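PDB 1NPE: nidogen from Mus musculus, which probably helps build basement membranes, its YWTD β-propeller domain serving to bind laminin and so connect the laminin network with other matrix components. Local coordinates for residues A[3-9]-A[253-259]; A[35-40]-A[52-57]; A[57-61]-A[72-78]; A[170-175]-A[210-216]; A[228-232]-A[243-247]. All coordinates share one frame; numbering follows the deposited sequence.

Interaction 1. Residues A[3-9]-A[253-259]; sequences HLLFAQT and LYGITIA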
# COMPACT_ATOMS: atom_id res chain seq x y z
N HIS A 3 -22.21 6.45 -6.88
CA HIS A 3 -21.96 5.14 -6.31
C HIS A 3 -20.67 5.10 -5.51
O HIS A 3 -19.79 5.94 -5.69
CB HIS A 3 -21.90 4.08 -7.41
CG HIS A 3 -23.12 4.04 -8.29
ND1 HIS A 3 -23.34 4.97 -9.29
CD2 HIS A 3 -24.18 3.21 -8.30
CE1 HIS A 3 -24.49 4.70 -9.88
NE2 HIS A 3 -25.02 3.64 -9.30
N LEU A 4 -20.59 4.13 -4.61
CA LEU A 4 -19.41 3.91 -3.80
C LEU A 4 -18.71 2.71 -4.42
O LEU A 4 -19.37 1.74 -4.81
CB LEU A 4 -19.78 3.56 -2.36
CG LEU A 4 -19.59 4.61 -1.27
CD1 LEU A 4 -19.91 3.96 0.08
CD2 LEU A 4 -18.16 5.13 -1.27
N LEU A 5 -17.39 2.77 -4.50
CA LEU A 5 -16.61 1.70 -5.07
C LEU A 5 -15.46 1.35 -4.15
O LEU A 5 -14.76 2.24 -3.66
CB LEU A 5 -16.04 2.13 -6.43
CG LEU A 5 -17.03 2.35 -7.58
CD1 LEU A 5 -16.50 3.38 -8.55
CD2 LEU A 5 -17.30 1.04 -8.28
N PHE A 6 -15.29 0.06 -3.87
CA PHE A 6 -14.18 -0.37 -3.03
C PHE A 6 -13.48 -1.63 -3.55
O PHE A 6 -14.07 -2.41 -4.29
CB PHE A 6 -14.57 -0.48 -1.55
CG PHE A 6 -15.57 -1.56 -1.25
CD1 PHE A 6 -16.92 -1.25 -1.12
CD2 PHE A 6 -15.16 -2.87 -1.02
CE1 PHE A 6 -17.86 -2.23 -0.76
CE2 PHE A 6 -16.07 -3.86 -0.66
CZ PHE A 6 -17.43 -3.53 -0.52
N ALA A 7 -12.23 -1.80 -3.16
CA ALA A 7 -11.44 -2.93 -3.60
C ALA A 7 -11.28 -4.08 -2.62
O ALA A 7 -11.25 -3.89 -1.40
CB ALA A 7 -10.06 -2.45 -4.04
N GLN A 8 -11.20 -5.29 -3.18
CA GLN A 8 -10.99 -6.53 -2.45
C GLN A 8 -10.10 -7.37 -3.35
O GLN A 8 -9.89 -7.01 -4.52
CB GLN A 8 -12.30 -7.28 -2.19
CG GLN A 8 -12.99 -6.91 -0.89
CD GLN A 8 -14.29 -7.66 -0.68
OE1 GLN A 8 -15.11 -7.79 -1.59
NE2 GLN A 8 -14.50 -8.15 0.54
N THR A 9 -9.55 -8.45 -2.82
CA THR A 9 -8.70 -9.33 -3.61
C THR A 9 -9.55 -9.95 -4.70
O THR A 9 -10.61 -10.52 -4.42
CB THR A 9 -8.05 -10.43 -2.74
OG1 THR A 9 -7.15 -9.83 -1.79
CG2 THR A 9 -7.27 -11.42 -3.59
N LEU A 253 -10.45 -5.55 2.73
CA LEU A 253 -10.91 -4.42 1.93
C LEU A 253 -9.74 -3.47 1.68
O LEU A 253 -8.92 -3.26 2.57
CB LEU A 253 -12.01 -3.66 2.67
CG LEU A 253 -13.32 -4.37 3.00
CD1 LEU A 253 -14.31 -3.34 3.50
CD2 LEU A 253 -13.88 -5.04 1.77
N TYR A 254 -9.67 -2.88 0.49
CA TYR A 254 -8.59 -1.95 0.19
C TYR A 254 -9.06 -0.53 -0.17
O TYR A 254 -9.75 0.11 0.62
CB TYR A 254 -7.66 -2.54 -0.87
CG TYR A 254 -6.99 -3.81 -0.39
CD1 TYR A 254 -6.06 -3.77 0.66
CD2 TYR A 254 -7.32 -5.06 -0.93
CE1 TYR A 254 -5.49 -4.94 1.16
CE2 TYR A 254 -6.75 -6.23 -0.43
CZ TYR A 254 -5.84 -6.17 0.61
OH TYR A 254 -5.32 -7.32 1.14
N GLY A 255 -8.67 -0.04 -1.34
CA GLY A 255 -9.05 1.30 -1.76
C GLY A 255 -10.54 1.55 -1.85
O GLY A 255 -11.34 0.62 -1.98
N ILE A 256 -10.91 2.82 -1.81
CA ILE A 256 -12.30 3.23 -1.87
C ILE A 256 -12.39 4.59 -2.56
O ILE A 256 -11.56 5.47 -2.35
CB ILE A 256 -12.92 3.30 -0.45
CG1 ILE A 256 -14.43 3.47 -0.52
CG2 ILE A 256 -12.29 4.42 0.36
CD1 ILE A 256 -15.12 3.27 0.82
N THR A 257 -13.40 4.74 -3.41
CA THR A 257 -13.60 5.98 -4.14
C THR A 257 -15.09 6.17 -4.43
O THR A 257 -15.88 5.23 -4.34
CB THR A 257 -12.78 5.99 -5.45
OG1 THR A 257 -12.85 7.28 -6.06
CG2 THR A 257 -13.29 4.93 -6.43
N ILE A 258 -15.47 7.40 -4.75
CA ILE A 258 -16.87 7.69 -5.05
C ILE A 258 -17.08 8.06 -6.51
O ILE A 258 -16.40 8.94 -7.05
CB ILE A 258 -17.41 8.80 -4.13
CG1 ILE A 258 -17.50 8.26 -2.71
CG2 ILE A 258 -18.79 9.26 -4.59
CD1 ILE A 258 -18.13 9.20 -1.73
N ALA A 259 -18.00 7.36 -7.16
CA ALA A 259 -18.33 7.61 -8.55
C ALA A 259 -19.41 8.68 -8.64
O ALA A 259 -20.59 8.39 -8.45
CB ALA A 259 -18.81 6.32 -9.22
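H3 to F6 run antiparallel to I256 to A259, H3 pairing with A259 and F6 with I256, the axes of the two short strands coming within 4.7 Å at 154°, and six backbone N-H...O bonds of alternating direction join the seam from H3 and A259 to A7 and Y254. This is the ring closure of a six-bladed β-propeller, often called molecular velcro: the C-terminal strand 256-259 becomes the innermost strand of the blade of N-terminal strand 2-8. Beyond F6 the pairing slips. A7 N still donates to G255 O, but A7 O takes Y254 N from 37° above its carbonyl plane. L4, F6, I256 and I258 occupy one face, where I256 and I258 pack on strand 211-217 of the preceding blade; L4 CD2 presses against I258 CG1 at 3.5 Å. F6 holds its ring between its own N and carbonyl carbon (chi1 66°), bringing CE2 to 3.5 Å from L253 CD2. That methyl lies alongside the Q8 chain, 3.4 Å from Q8 CG, while Q8 NE2 is held by K249 O. On the other face, which looks toward strand 36-44, L5 and T257 point the same way and L5 CD1 meets A259 CB at 3.8 Å. T9, whose hydroxyl hydrogen-bonds an acidic side chain of another protein chain, sets OG1 in the plane of the Y254 ring at its edge, 3.9 Å from Y254 CE2.

Interaction 2. Residues A[35-40]-A[52-57]; sequences AKVIIG and WTDISE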
# COMPACT_ATOMS: atom_id res chain seq x y z
N ALA A 35 -7.17 -12.80 -10.96
CA ALA A 35 -5.74 -12.90 -10.69
C ALA A 35 -5.13 -11.71 -9.94
O ALA A 35 -4.01 -11.81 -9.44
CB ALA A 35 -4.98 -13.13 -11.99
N LYS A 36 -5.88 -10.62 -9.80
CA LYS A 36 -5.35 -9.41 -9.17
C LYS A 36 -5.72 -9.07 -7.73
O LYS A 36 -6.71 -9.53 -7.18
CB LYS A 36 -5.67 -8.20 -10.05
CG LYS A 36 -5.17 -8.28 -11.49
CD LYS A 36 -5.45 -6.96 -12.24
CE LYS A 36 -5.12 -7.05 -13.73
NZ LYS A 36 -3.66 -7.23 -14.00
N VAL A 37 -4.87 -8.25 -7.11
CA VAL A 37 -5.09 -7.76 -5.76
C VAL A 37 -5.18 -6.24 -5.96
O VAL A 37 -4.17 -5.54 -6.02
CB VAL A 37 -3.93 -8.11 -4.79
CG1 VAL A 37 -4.15 -7.43 -3.44
CG2 VAL A 37 -3.83 -9.62 -4.60
N ILE A 38 -6.41 -5.77 -6.16
CA ILE A 38 -6.68 -4.36 -6.39
C ILE A 38 -6.44 -3.58 -5.09
O ILE A 38 -6.99 -3.93 -4.05
CB ILE A 38 -8.14 -4.14 -6.84
CG1 ILE A 38 -8.50 -5.11 -7.97
CG2 ILE A 38 -8.33 -2.70 -7.32
CD1 ILE A 38 -7.86 -4.78 -9.31
N ILE A 39 -5.63 -2.53 -5.17
CA ILE A 39 -5.33 -1.74 -3.98
C ILE A 39 -5.89 -0.32 -4.06
O ILE A 39 -6.77 0.04 -3.29
CB ILE A 39 -3.82 -1.69 -3.71
CG1 ILE A 39 -3.26 -3.10 -3.53
CG2 ILE A 39 -3.54 -0.84 -2.47
CD1 ILE A 39 -3.74 -3.81 -2.27
N GLY A 40 -5.38 0.48 -5.00
CA GLY A 40 -5.85 1.85 -5.14
C GLY A 40 -6.98 2.02 -6.13
O GLY A 40 -7.05 1.30 -7.13
N TRP A 52 -7.49 1.94 -11.27
CA TRP A 52 -7.00 1.11 -10.16
C TRP A 52 -5.54 0.72 -10.26
O TRP A 52 -4.93 0.79 -11.33
CB TRP A 52 -7.83 -0.17 -10.02
CG TRP A 52 -7.67 -1.15 -11.17
CD1 TRP A 52 -6.62 -2.01 -11.38
CD2 TRP A 52 -8.56 -1.34 -12.27
NE1 TRP A 52 -6.81 -2.72 -12.54
CE2 TRP A 52 -7.99 -2.33 -13.11
CE3 TRP A 52 -9.79 -0.78 -12.63
CZ2 TRP A 52 -8.60 -2.75 -14.29
CZ3 TRP A 52 -10.40 -1.20 -13.80
CH2 TRP A 52 -9.81 -2.18 -14.62
N THR A 53 -4.99 0.28 -9.13
CA THR A 53 -3.62 -0.20 -9.08
C THR A 53 -3.70 -1.64 -8.59
O THR A 53 -4.54 -1.99 -7.76
CB THR A 53 -2.74 0.61 -8.10
OG1 THR A 53 -3.16 0.38 -6.75
CG2 THR A 53 -2.80 2.09 -8.43
N ASP A 54 -2.84 -2.47 -9.15
CA ASP A 54 -2.77 -3.89 -8.82
C ASP A 54 -1.34 -4.22 -8.40
O ASP A 54 -0.40 -3.98 -9.16
CB ASP A 54 -3.17 -4.70 -10.05
CG ASP A 54 -2.68 -6.13 -9.99
OD1 ASP A 54 -2.07 -6.59 -10.98
OD2 ASP A 54 -2.90 -6.79 -8.96
N ILE A 55 -1.17 -4.74 -7.19
CA ILE A 55 0.15 -5.10 -6.67
C ILE A 55 0.57 -6.53 -7.02
O ILE A 55 1.68 -6.95 -6.69
CB ILE A 55 0.23 -4.97 -5.15
CG1 ILE A 55 -0.89 -5.79 -4.50
CG2 ILE A 55 0.19 -3.51 -4.74
CD1 ILE A 55 -0.71 -6.01 -3.02
N SER A 56 -0.33 -7.28 -7.64
CA SER A 56 -0.09 -8.67 -8.01
C SER A 56 0.80 -8.85 -9.25
O SER A 56 1.82 -9.54 -9.18
CB SER A 56 -1.42 -9.40 -8.20
OG SER A 56 -1.23 -10.76 -8.54
N GLU A 57 0.43 -8.22 -10.36
CA GLU A 57 1.20 -8.34 -11.60
C GLU A 57 2.61 -7.73 -11.55
O GLU A 57 3.57 -8.40 -11.94
CB GLU A 57 0.41 -7.81 -12.79
CG GLU A 57 1.07 -8.09 -14.14
CD GLU A 57 0.20 -7.69 -15.32
OE1 GLU A 57 -1.00 -7.40 -15.13
OE2 GLU A 57 0.73 -7.68 -16.46
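K36 runs extended from CG and bends at its last torsion (chi4 -66°), while D54 swings its carboxylate away from its N (chi1 160°); the lysine therefore crosses D54 at about a right angle and brings NZ into a 2.9 Å salt bridge with E57 OE1 and a weak one of 3.5 Å with D54 OD1, E57 OE2 being taken by R75. D54 OD2 accepts V37 N at 3.1 Å and S56 N at 2.9 Å from opposite faces of its plane, the latter an Asx turn, and OD1 takes E57 N. With an alanine at D54, V37 N and the turn amides would probably lose their acceptor and K36 one negative partner. I38 CD1 lies over a face of W52, 4.0 Å from the centroid of its five-membered ring, and T53 OG1 receives G40 N. The segments belong to the inner hairpin of a propeller blade, strands 36-44 and 49-54; I38 and W52 pack on strands 11-17 and 28-33 of one neighbouring blade, I39 and T53 on strand 81-87 of the next.

Interaction 3. Residues A[57-61]-A[72-78]; sequences EPSIG and TIIRQDL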
# COMPACT_ATOMS: atom_id res chain seq x y z
N GLU A 57 0.43 -8.22 -10.36
CA GLU A 57 1.20 -8.34 -11.60
C GLU A 57 2.61 -7.73 -11.55
O GLU A 57 3.57 -8.40 -11.94
CB GLU A 57 0.41 -7.81 -12.79
CG GLU A 57 1.07 -8.09 -14.14
CD GLU A 57 0.20 -7.69 -15.32
OE1 GLU A 57 -1.00 -7.40 -15.13
OE2 GLU A 57 0.73 -7.68 -16.46
N PRO A 58 2.75 -6.44 -11.17
CA PRO A 58 1.76 -5.44 -10.77
C PRO A 58 1.29 -4.64 -11.98
O PRO A 58 1.87 -4.76 -13.07
CB PRO A 58 2.57 -4.55 -9.82
CG PRO A 58 3.90 -4.54 -10.45
CD PRO A 58 4.10 -6.00 -10.78
N SER A 59 0.28 -3.79 -11.80
CA SER A 59 -0.24 -3.00 -12.91
C SER A 59 -1.21 -1.89 -12.50
O SER A 59 -1.63 -1.80 -11.36
CB SER A 59 -0.92 -3.90 -13.94
OG SER A 59 -2.13 -4.42 -13.42
N ILE A 60 -1.52 -1.04 -13.48
CA ILE A 60 -2.46 0.06 -13.31
C ILE A 60 -3.43 -0.11 -14.47
O ILE A 60 -3.01 -0.27 -15.62
CB ILE A 60 -1.76 1.43 -13.38
CG1 ILE A 60 -0.89 1.63 -12.14
CG2 ILE A 60 -2.80 2.56 -13.51
CD1 ILE A 60 -0.10 2.90 -12.13
N GLY A 61 -4.72 -0.13 -14.16
CA GLY A 61 -5.72 -0.31 -15.19
C GLY A 61 -6.94 0.59 -15.08
O GLY A 61 -7.07 1.39 -14.15
N THR A 72 -5.54 -2.82 -19.06
CA THR A 72 -4.32 -2.45 -18.36
C THR A 72 -3.56 -1.38 -19.15
O THR A 72 -3.37 -1.53 -20.35
CB THR A 72 -3.41 -3.67 -18.18
OG1 THR A 72 -4.16 -4.71 -17.54
CG2 THR A 72 -2.20 -3.33 -17.34
N ILE A 73 -3.16 -0.30 -18.49
CA ILE A 73 -2.43 0.76 -19.17
C ILE A 73 -0.93 0.75 -18.88
O ILE A 73 -0.14 1.13 -19.73
CB ILE A 73 -3.02 2.18 -18.90
CG1 ILE A 73 -3.18 2.45 -17.41
CG2 ILE A 73 -4.35 2.34 -19.64
CD1 ILE A 73 -3.80 3.81 -17.08
N ILE A 74 -0.54 0.29 -17.69
CA ILE A 74 0.87 0.22 -17.32
C ILE A 74 1.23 -1.09 -16.62
O ILE A 74 0.51 -1.55 -15.73
CB ILE A 74 1.30 1.40 -16.42
CG1 ILE A 74 1.00 2.74 -17.11
CG2 ILE A 74 2.79 1.29 -16.12
CD1 ILE A 74 1.46 3.97 -16.34
N ARG A 75 2.36 -1.68 -17.04
CA ARG A 75 2.88 -2.94 -16.47
C ARG A 75 4.37 -2.82 -16.19
O ARG A 75 4.86 -3.24 -15.14
CB ARG A 75 2.71 -4.10 -17.46
CG ARG A 75 1.34 -4.29 -18.06
CD ARG A 75 1.40 -5.35 -19.16
NE ARG A 75 0.18 -5.38 -19.96
CZ ARG A 75 -0.88 -6.14 -19.67
NH1 ARG A 75 -0.85 -6.93 -18.62
NH2 ARG A 75 -1.96 -6.09 -20.43
N GLN A 76 5.10 -2.27 -17.16
CA GLN A 76 6.56 -2.12 -17.07
C GLN A 76 7.04 -1.23 -15.95
O GLN A 76 6.33 -0.34 -15.50
CB GLN A 76 7.11 -1.57 -18.40
CG GLN A 76 6.55 -2.21 -19.67
CD GLN A 76 6.86 -3.70 -19.80
OE1 GLN A 76 6.08 -4.46 -20.38
NE2 GLN A 76 8.01 -4.12 -19.28
N ASP A 77 8.27 -1.48 -15.49
CA ASP A 77 8.93 -0.69 -14.46
C ASP A 77 8.02 -0.22 -13.32
O ASP A 77 8.01 0.96 -12.95
CB ASP A 77 9.62 0.51 -15.13
CG ASP A 77 10.60 1.23 -14.20
OD1 ASP A 77 11.27 0.58 -13.38
OD2 ASP A 77 10.69 2.47 -14.32
N LEU A 78 7.26 -1.16 -12.77
CA LEU A 78 6.35 -0.88 -11.66
C LEU A 78 6.76 -1.69 -10.45
O LEU A 78 7.14 -2.85 -10.58
CB LEU A 78 4.92 -1.26 -12.02
CG LEU A 78 3.98 -0.23 -12.64
CD1 LEU A 78 2.62 -0.89 -12.85
CD2 LEU A 78 3.85 1.00 -11.75
O HOH W 1 -2.68 -6.70 -16.94
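R75 reaches across to E57 on an almost straight chain. Its CB sets CG beside the backbone N (chi1 -50°), and from there CG passes E57 OE2 at 3.8 Å and CD passes the same oxygen at 3.6 Å. At the tip R75 NH1 donates to E57 OE2 at 2.8 Å, a salt bridge on the syn lone pair of that oxygen and in the guanidinium plane, although the carboxylate plane is turned 47° from the guanidinium. T72 CB rests 3.6 Å above one face of the R75 guanidinium, toward its rim. The other carboxylate oxygen, E57 OE1, accepts from a water that is also hydrogen-bonded to T72 OG1, so the carboxylate is tied to T72 in the strand and to R75 just after it. Strands 59-64 and 71-74 form the outer hairpin of a propeller blade, and a classic β bulge interrupts it: I73 and I74 both face I60, whose O accepts I73 N at 2.9 Å and I74 N at 3.3 Å. I60 N returns a bond to I74 O. After the cis peptide bond that precedes it, P58 slides past L78 in the opposite direction, P58 CG lying 3.8 Å from L78 CB. L78 CD1 reaches S59 CA at 3.6 Å, and I60, I74 and L78 all touch W95 in strand 92-97 of the following blade.

Interaction 4. Residues A[170-175]-A[210-216]; sequences NGLTFD and YPFAVTS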
# COMPACT_ATOMS: atom_id res chain seq x y z
N ASN A 170 -2.66 5.90 6.36
CA ASN A 170 -2.86 5.06 5.19
C ASN A 170 -3.58 5.67 4.00
O ASN A 170 -3.28 5.34 2.86
CB ASN A 170 -3.52 3.75 5.60
CG ASN A 170 -2.57 2.83 6.34
OD1 ASN A 170 -1.37 2.79 6.05
ND2 ASN A 170 -3.10 2.06 7.29
N GLY A 171 -4.54 6.54 4.26
CA GLY A 171 -5.26 7.16 3.17
C GLY A 171 -5.69 8.57 3.51
O GLY A 171 -5.74 8.95 4.68
N LEU A 172 -5.92 9.38 2.49
CA LEU A 172 -6.38 10.74 2.72
C LEU A 172 -7.39 11.14 1.66
O LEU A 172 -7.54 10.48 0.63
CB LEU A 172 -5.22 11.73 2.81
CG LEU A 172 -4.55 12.32 1.58
CD1 LEU A 172 -3.33 13.08 2.05
CD2 LEU A 172 -4.15 11.23 0.60
N THR A 173 -8.10 12.23 1.92
CA THR A 173 -9.10 12.67 0.97
C THR A 173 -9.25 14.18 1.08
O THR A 173 -8.94 14.76 2.12
CB THR A 173 -10.46 11.94 1.23
OG1 THR A 173 -11.39 12.28 0.20
CG2 THR A 173 -11.03 12.29 2.60
N PHE A 174 -9.65 14.82 -0.01
CA PHE A 174 -9.81 16.26 -0.00
C PHE A 174 -11.19 16.69 -0.45
O PHE A 174 -11.68 16.23 -1.48
CB PHE A 174 -8.75 16.93 -0.89
CG PHE A 174 -8.74 18.44 -0.79
CD1 PHE A 174 -8.05 19.07 0.23
CD2 PHE A 174 -9.43 19.22 -1.72
CE1 PHE A 174 -8.03 20.47 0.33
CE2 PHE A 174 -9.42 20.61 -1.63
CZ PHE A 174 -8.72 21.23 -0.61
N ASP A 175 -11.81 17.57 0.33
CA ASP A 175 -13.14 18.09 0.02
C ASP A 175 -12.99 19.56 -0.37
O ASP A 175 -12.72 20.41 0.48
CB ASP A 175 -14.07 17.94 1.22
CG ASP A 175 -15.51 18.28 0.88
OD1 ASP A 175 -15.93 19.43 1.13
OD2 ASP A 175 -16.21 17.40 0.34
N TYR A 210 -8.72 0.01 12.32
CA TYR A 210 -7.58 -0.18 11.43
C TYR A 210 -7.94 0.27 10.03
O TYR A 210 -8.09 -0.55 9.11
CB TYR A 210 -7.08 -1.63 11.41
CG TYR A 210 -5.61 -1.71 11.05
CD1 TYR A 210 -4.64 -1.83 12.05
CD2 TYR A 210 -5.18 -1.57 9.73
CE1 TYR A 210 -3.28 -1.80 11.74
CE2 TYR A 210 -3.82 -1.53 9.41
CZ TYR A 210 -2.88 -1.64 10.42
OH TYR A 210 -1.55 -1.57 10.12
N PRO A 211 -8.05 1.59 9.84
CA PRO A 211 -8.39 2.21 8.55
C PRO A 211 -7.30 1.99 7.52
O PRO A 211 -6.11 2.07 7.84
CB PRO A 211 -8.45 3.70 8.89
CG PRO A 211 -8.54 3.77 10.36
CD PRO A 211 -7.74 2.61 10.84
N PHE A 212 -7.71 1.73 6.28
CA PHE A 212 -6.76 1.57 5.19
C PHE A 212 -6.90 2.69 4.16
O PHE A 212 -5.90 3.26 3.72
CB PHE A 212 -6.92 0.23 4.48
CG PHE A 212 -6.02 0.09 3.30
CD1 PHE A 212 -4.68 -0.27 3.48
CD2 PHE A 212 -6.46 0.41 2.01
CE1 PHE A 212 -3.80 -0.29 2.40
CE2 PHE A 212 -5.59 0.39 0.94
CZ PHE A 212 -4.26 0.04 1.13
N ALA A 213 -8.13 2.93 3.70
CA ALA A 213 -8.37 3.97 2.71
C ALA A 213 -9.59 4.78 3.08
O ALA A 213 -10.42 4.35 3.87
CB ALA A 213 -8.55 3.36 1.33
N VAL A 214 -9.70 5.96 2.48
CA VAL A 214 -10.81 6.83 2.78
C VAL A 214 -11.14 7.70 1.58
O VAL A 214 -10.28 7.97 0.73
CB VAL A 214 -10.50 7.74 3.99
CG1 VAL A 214 -9.41 8.75 3.63
CG2 VAL A 214 -11.76 8.43 4.48
N THR A 215 -12.40 8.10 1.51
CA THR A 215 -12.89 8.98 0.46
C THR A 215 -13.98 9.81 1.11
O THR A 215 -14.46 9.47 2.20
CB THR A 215 -13.43 8.19 -0.77
OG1 THR A 215 -13.72 9.11 -1.83
CG2 THR A 215 -14.71 7.43 -0.42
N SER A 216 -14.36 10.91 0.48
CA SER A 216 -15.39 11.75 1.06
C SER A 216 -16.50 12.14 0.11
O SER A 216 -16.34 12.12 -1.11
CB SER A 216 -14.76 13.01 1.68
OG SER A 216 -14.08 13.80 0.72
O HOH W 2 -5.29 4.23 1.16
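G171 and V214 mark the close-packed middle: G171 CA comes within 4.5 Å of A213 CA, and V214 CG1, set between its own N and carbonyl carbon (chi1 68°), presses on the opposite backbone 3.7 Å from L172 N. Outside this middle, polar links and a water replace close packing, and A213 and T215, which point away from segment 170-175, are partly exposed. At one end T173 OG1 and S216 OG share a hydrogen bond of 3.1 Å. At the other a water donates to N170 O at 2.9 Å and to F212 O at 2.8 Å. N170 ND2 gives P211 O a nearly straight bond of 3.1 Å, in the amide plane, while N170 OD1 accepts from R125 and meets a polar side chain of another protein chain. A leucine at N170 would probably leave P211 O without this donor and R125 without this acceptor. Segments 170-175 and 211-216 run 11° from parallel, as innermost strands of successive blades do around the axis of a β-propeller.

Interaction 5. Residues A[228-232]-A[243-247]; sequences TNSVI and DTFHP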
# COMPACT_ATOMS: atom_id res chain seq x y z
N THR A 228 -12.31 -4.65 11.21
CA THR A 228 -13.74 -4.95 11.15
C THR A 228 -14.23 -5.51 9.82
O THR A 228 -15.37 -5.97 9.72
CB THR A 228 -14.58 -3.69 11.46
OG1 THR A 228 -14.40 -2.73 10.41
CG2 THR A 228 -14.16 -3.07 12.79
N ASN A 229 -13.38 -5.48 8.79
CA ASN A 229 -13.74 -5.95 7.46
C ASN A 229 -15.02 -5.29 6.98
O ASN A 229 -15.96 -5.95 6.56
CB ASN A 229 -13.90 -7.48 7.45
CG ASN A 229 -12.58 -8.19 7.36
OD1 ASN A 229 -11.79 -7.94 6.44
ND2 ASN A 229 -12.31 -9.09 8.30
N SER A 230 -15.07 -3.96 7.06
CA SER A 230 -16.24 -3.24 6.62
C SER A 230 -15.95 -1.83 6.14
O SER A 230 -14.85 -1.30 6.33
CB SER A 230 -17.26 -3.17 7.76
OG SER A 230 -16.87 -2.22 8.74
N VAL A 231 -16.93 -1.25 5.46
CA VAL A 231 -16.83 0.12 4.97
C VAL A 231 -17.60 0.93 6.02
O VAL A 231 -18.77 0.66 6.29
CB VAL A 231 -17.49 0.30 3.59
CG1 VAL A 231 -17.47 1.77 3.20
CG2 VAL A 231 -16.77 -0.55 2.55
N ILE A 232 -16.93 1.89 6.63
CA ILE A 232 -17.54 2.69 7.68
C ILE A 232 -17.78 4.13 7.25
O ILE A 232 -16.88 4.79 6.73
CB ILE A 232 -16.69 2.65 8.97
CG1 ILE A 232 -16.46 1.20 9.41
CG2 ILE A 232 -17.38 3.43 10.08
CD1 ILE A 232 -15.56 1.05 10.62
N ASP A 243 -22.92 4.74 9.71
CA ASP A 243 -23.32 3.41 9.28
C ASP A 243 -22.11 2.53 8.93
O ASP A 243 -20.99 3.01 8.81
CB ASP A 243 -24.22 3.60 8.04
CG ASP A 243 -24.95 2.34 7.63
OD1 ASP A 243 -25.51 2.36 6.51
OD2 ASP A 243 -25.00 1.35 8.40
N THR A 244 -22.35 1.22 8.82
CA THR A 244 -21.30 0.28 8.46
C THR A 244 -21.84 -0.76 7.48
O THR A 244 -23.01 -1.13 7.55
CB THR A 244 -20.72 -0.48 9.68
OG1 THR A 244 -21.74 -1.29 10.28
CG2 THR A 244 -20.17 0.48 10.72
N PHE A 245 -20.99 -1.20 6.56
CA PHE A 245 -21.38 -2.21 5.59
C PHE A 245 -20.39 -3.36 5.63
O PHE A 245 -19.20 -3.17 5.39
CB PHE A 245 -21.42 -1.64 4.17
CG PHE A 245 -21.62 -2.69 3.11
CD1 PHE A 245 -22.76 -3.48 3.10
CD2 PHE A 245 -20.66 -2.89 2.13
CE1 PHE A 245 -22.95 -4.46 2.13
CE2 PHE A 245 -20.83 -3.87 1.15
CZ PHE A 245 -21.98 -4.65 1.15
N HIS A 246 -20.89 -4.56 5.94
CA HIS A 246 -20.06 -5.75 5.97
C HIS A 246 -20.36 -6.59 4.74
O HIS A 246 -21.45 -7.15 4.64
CB HIS A 246 -20.40 -6.64 7.18
CG HIS A 246 -20.02 -6.06 8.50
ND1 HIS A 246 -20.73 -5.04 9.10
CD2 HIS A 246 -19.04 -6.40 9.37
CE1 HIS A 246 -20.20 -4.79 10.29
NE2 HIS A 246 -19.18 -5.60 10.48
N PRO A 247 -19.44 -6.63 3.76
CA PRO A 247 -19.72 -7.44 2.58
C PRO A 247 -19.74 -8.91 3.02
O PRO A 247 -18.99 -9.30 3.91
CB PRO A 247 -18.52 -7.15 1.67
CG PRO A 247 -17.44 -6.74 2.63
CD PRO A 247 -18.18 -5.89 3.61
O HOH W 3 -17.02 -6.65 11.95
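S230 and H246 meet face-on: S230 CB sits over the centre of the imidazole, 4.0 Å from its centroid and only 5° off the ring normal, a CH-π contact. It lies at the open end of the outer hairpin of a β-propeller blade, formed by strands 230-235 and 240-245. Next along the hairpin V231 and F245 make the hydrogen-bonded pair, V231 N to F245 O at 3.0 Å and F245 N to V231 O at 2.9 Å. Beyond them I232 and T244 lie side by side, with I232 CG1 4.0 Å from T244 CG2. The imidazole is held from its edge as well, since a water in the ring plane is hydrogen-bonded to H246 NE2 at 2.8 Å and donates to T228 O. What places S230 is the turn before it: N229 and S230 both face D225 in a G1 β bulge, and T228 OG1 shares a 3.0 Å hydrogen bond with S230 OG. P247 continues the second segment, its CD 3.7 Å from N229 O and its N over one face of the F245 ring, near the rim. The face carrying V231 and F245 packs on F6 of strand 2-8. At the far end D243 OD2, salt-bridged to K24, is met by T244 N at 2.7 Å from 50° above the carboxylate plane.

Interaction 1 joins the two ends of the chain; the other four nest in the loop it closes, in numerical order. Interactions 2 and 3, with centres 9 Å apart, share E57 and are the inner and outer hairpins of one blade. Interaction 4 links inner strands of adjacent blades; strand 211-217 belongs to the sheet of interaction 5, the centres of interactions 4 and 5 being 14 Å apart. Interaction 1 touches interactions 2, 4 and 5, whereas interactions 3 and 5 lie on outer hairpins about 29 Å apart between centres. The propeller is held within blades by hairpins, between blades by packing, side-chain hydrogen bonds and a bridging water, and as a ring by its joined termini.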